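Local coordinates for phage-like element PBSX protein XkdH (Bacillus subtilis, PDB 3F3B) that is of unknown function but is probably a structural component of the defective phage-like particle PBSX, at residues M6-C11 / P49-T53. Residues are numbered along the deposited sequence; the frame is centred on the assembly and turned at random.
Sequences MLIHRC and PCYFT. With PO4 (phosphate ion), chain B.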
loop_
_atom_site.group_PDB
_atom_site.type_symbol
_atom_site.label_atom_id
_atom_site.label_comp_id
_atom_site.label_asym_id
_atom_site.label_seq_id
_atom_site.Cartn_x
_atom_site.Cartn_y
_atom_site.Cartn_z
HETATM N N MSE A 6 20.892 5.211 -0.757
HETATM C CA MSE A 6 19.514 5.122 -0.286
HETATM C C MSE A 6 18.700 6.388 -0.554
HETATM O O MSE A 6 18.559 7.239 0.321
HETATM C CB MSE A 6 19.494 4.813 1.214
HETATM C CG MSE A 6 20.130 3.487 1.589
HETATM SE SE MSE A 6 20.087 3.133 3.497
HETATM C CE MSE A 6 21.837 3.819 3.997
ATOM N N LEU A 7 18.155 6.505 -1.758
ATOM C CA LEU A 7 17.354 7.671 -2.099
ATOM C C LEU A 7 16.007 7.649 -1.372
ATOM O O LEU A 7 15.364 6.600 -1.264
ATOM C CB LEU A 7 17.118 7.743 -3.610
ATOM C CG LEU A 7 18.295 8.037 -4.545
ATOM C CD1 LEU A 7 17.738 8.291 -5.937
ATOM C CD2 LEU A 7 19.078 9.257 -4.075
ATOM N N ILE A 8 15.593 8.816 -0.880
ATOM C CA ILE A 8 14.336 8.970 -0.157
ATOM C C ILE A 8 13.172 9.272 -1.107
ATOM O O ILE A 8 13.251 10.178 -1.928
ATOM C CB ILE A 8 14.432 10.127 0.888
ATOM C CG1 ILE A 8 14.931 9.605 2.238
ATOM C CG2 ILE A 8 13.075 10.777 1.081
ATOM C CD1 ILE A 8 16.260 8.892 2.184
ATOM N N HIS A 9 12.094 8.504 -0.994
ATOM C CA HIS A 9 10.913 8.731 -1.816
ATOM C C HIS A 9 9.788 9.257 -0.924
ATOM O O HIS A 9 9.895 9.251 0.297
ATOM C CB HIS A 9 10.473 7.437 -2.500
ATOM C CG HIS A 9 11.492 6.881 -3.443
ATOM N ND1 HIS A 9 12.009 7.610 -4.494
ATOM C CD2 HIS A 9 12.097 5.672 -3.490
ATOM C CE1 HIS A 9 12.887 6.871 -5.149
ATOM N NE2 HIS A 9 12.958 5.691 -4.561
ATOM N N ARG A 10 8.715 9.731 -1.537
ATOM C CA ARG A 10 7.582 10.258 -0.781
ATOM C C ARG A 10 6.313 9.593 -1.269
ATOM O O ARG A 10 6.074 9.511 -2.470
ATOM C CB ARG A 10 7.460 11.775 -0.972
ATOM C CG ARG A 10 8.644 12.550 -0.442
ATOM C CD ARG A 10 8.704 12.461 1.068
ATOM N NE ARG A 10 9.957 12.998 1.590
ATOM C CZ ARG A 10 10.071 13.613 2.761
ATOM N NH1 ARG A 10 9.004 13.784 3.535
ATOM N NH2 ARG A 10 11.255 14.049 3.164
ATOM N N CYS A 11 5.497 9.125 -0.333
ATOM C CA CYS A 11 4.245 8.478 -0.691
ATOM C C CYS A 11 3.115 8.877 0.252
ATOM O O CYS A 11 3.344 9.404 1.344
ATOM C CB CYS A 11 4.411 6.957 -0.647
ATOM S SG CYS A 11 4.683 6.311 1.023
ATOM N N PRO A 49 8.160 9.950 4.247
ATOM C CA PRO A 49 9.490 9.584 3.762
ATOM C C PRO A 49 9.769 8.090 3.873
ATOM O O PRO A 49 9.428 7.449 4.872
ATOM C CB PRO A 49 10.408 10.403 4.651
ATOM C CG PRO A 49 9.694 10.378 5.945
ATOM C CD PRO A 49 8.259 10.623 5.556
ATOM N N CYS A 50 10.409 7.547 2.841
ATOM C CA CYS A 50 10.752 6.134 2.804
ATOM C C CYS A 50 11.839 5.900 1.756
ATOM O O CYS A 50 12.201 6.806 1.002
ATOM C CB CYS A 50 9.516 5.322 2.434
ATOM S SG CYS A 50 8.823 5.805 0.834
ATOM N N TYR A 51 12.364 4.683 1.719
ATOM C CA TYR A 51 13.370 4.323 0.732
ATOM C C TYR A 51 13.192 2.843 0.438
ATOM O O TYR A 51 12.733 2.088 1.298
ATOM C CB TYR A 51 14.781 4.654 1.241
ATOM C CG TYR A 51 15.332 3.772 2.335
ATOM C CD1 TYR A 51 15.951 2.562 2.031
ATOM C CD2 TYR A 51 15.290 4.175 3.667
ATOM C CE1 TYR A 51 16.524 1.776 3.023
ATOM C CE2 TYR A 51 15.860 3.393 4.671
ATOM C CZ TYR A 51 16.477 2.193 4.339
ATOM O OH TYR A 51 17.054 1.416 5.321
ATOM N N PHE A 52 13.536 2.423 -0.774
ATOM C CA PHE A 52 13.337 1.027 -1.142
ATOM C C PHE A 52 14.581 0.188 -1.401
ATOM O O PHE A 52 15.649 0.704 -1.718
ATOM C CB PHE A 52 12.467 0.923 -2.403
ATOM C CG PHE A 52 11.319 1.897 -2.464
ATOM C CD1 PHE A 52 10.540 2.168 -1.347
ATOM C CD2 PHE A 52 10.971 2.491 -3.680
ATOM C CE1 PHE A 52 9.422 3.017 -1.442
ATOM C CE2 PHE A 52 9.866 3.333 -3.787
ATOM C CZ PHE A 52 9.088 3.596 -2.663
ATOM N N THR A 53 14.412 -1.126 -1.259
ATOM C CA THR A 53 15.453 -2.107 -1.561
ATOM C C THR A 53 14.699 -3.281 -2.183
ATOM O O THR A 53 13.474 -3.217 -2.338
ATOM C CB THR A 53 16.222 -2.583 -0.321
ATOM O OG1 THR A 53 15.363 -3.367 0.515
ATOM C CG2 THR A 53 16.765 -1.383 0.448
HETATM P P PO4 B . 9.753 10.713 -5.275
HETATM O O1 PO4 B . 8.822 10.989 -6.404
HETATM O O2 PO4 B . 10.823 11.743 -5.250
HETATM O O3 PO4 B . 9.001 10.749 -3.997
HETATM O O4 PO4 B . 10.363 9.373 -5.455
#
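His9 and Phe52 bring their rings together on one side of a pair of antiparallel strands, and around them the contact shows how a strand pairing distributes different kinds of packing over its two faces. Beneath the rings runs the hydrogen-bonded pair His9–Cys50: His9 N donates to Cys50 O at 2.6 Å, nearly straight at 166°, and Cys50 N returns a bond to His9 O at 3.1 Å. The imidazole puts its CD2 over the rim of the Phe52 ring, His9 CD2 lying 3.2 Å from Phe52 CE2, with the two planes inclined at 35°. The His9 ring is turned so that ND1, at its edge, donates to phosphate O4 at 2.6 Å. Arg10 N holds phosphate O3 and Trp90 NE1 adds a third bond, so the ion, probably from the crystallisation liquor, ties the His9 ring to the backbone that follows it. Cys50 SG lies on this same side, 4.2 Å from Cys11 SG, too far for a disulfide.

The other side carries Arg10 and Pro49, a non-hydrogen-bonded pair. Bent at chi2 (-68°), the arginine chain folds back across the proline and sets one face of its guanidinium over the proline ring, Arg10 CZ 3.7 Å from Pro49 CB, while Arg10 NH1 bonds to Asp47 O. Toward the start of 6-11 the selenium of Met6, a selenomethionine, sits above the face of the Tyr51 ring, 4.2 Å from its centroid, a Met-aromatic contact; His75 also stacks with that ring. Phe52 in turn stacks with Phe72 and meets Trp90 edge-to-face. The whole is an antiparallel strand pairing within the sheet of this all-beta DUF3599 protein, in which strand 48-61 lies between strands 9-19 and 66-77.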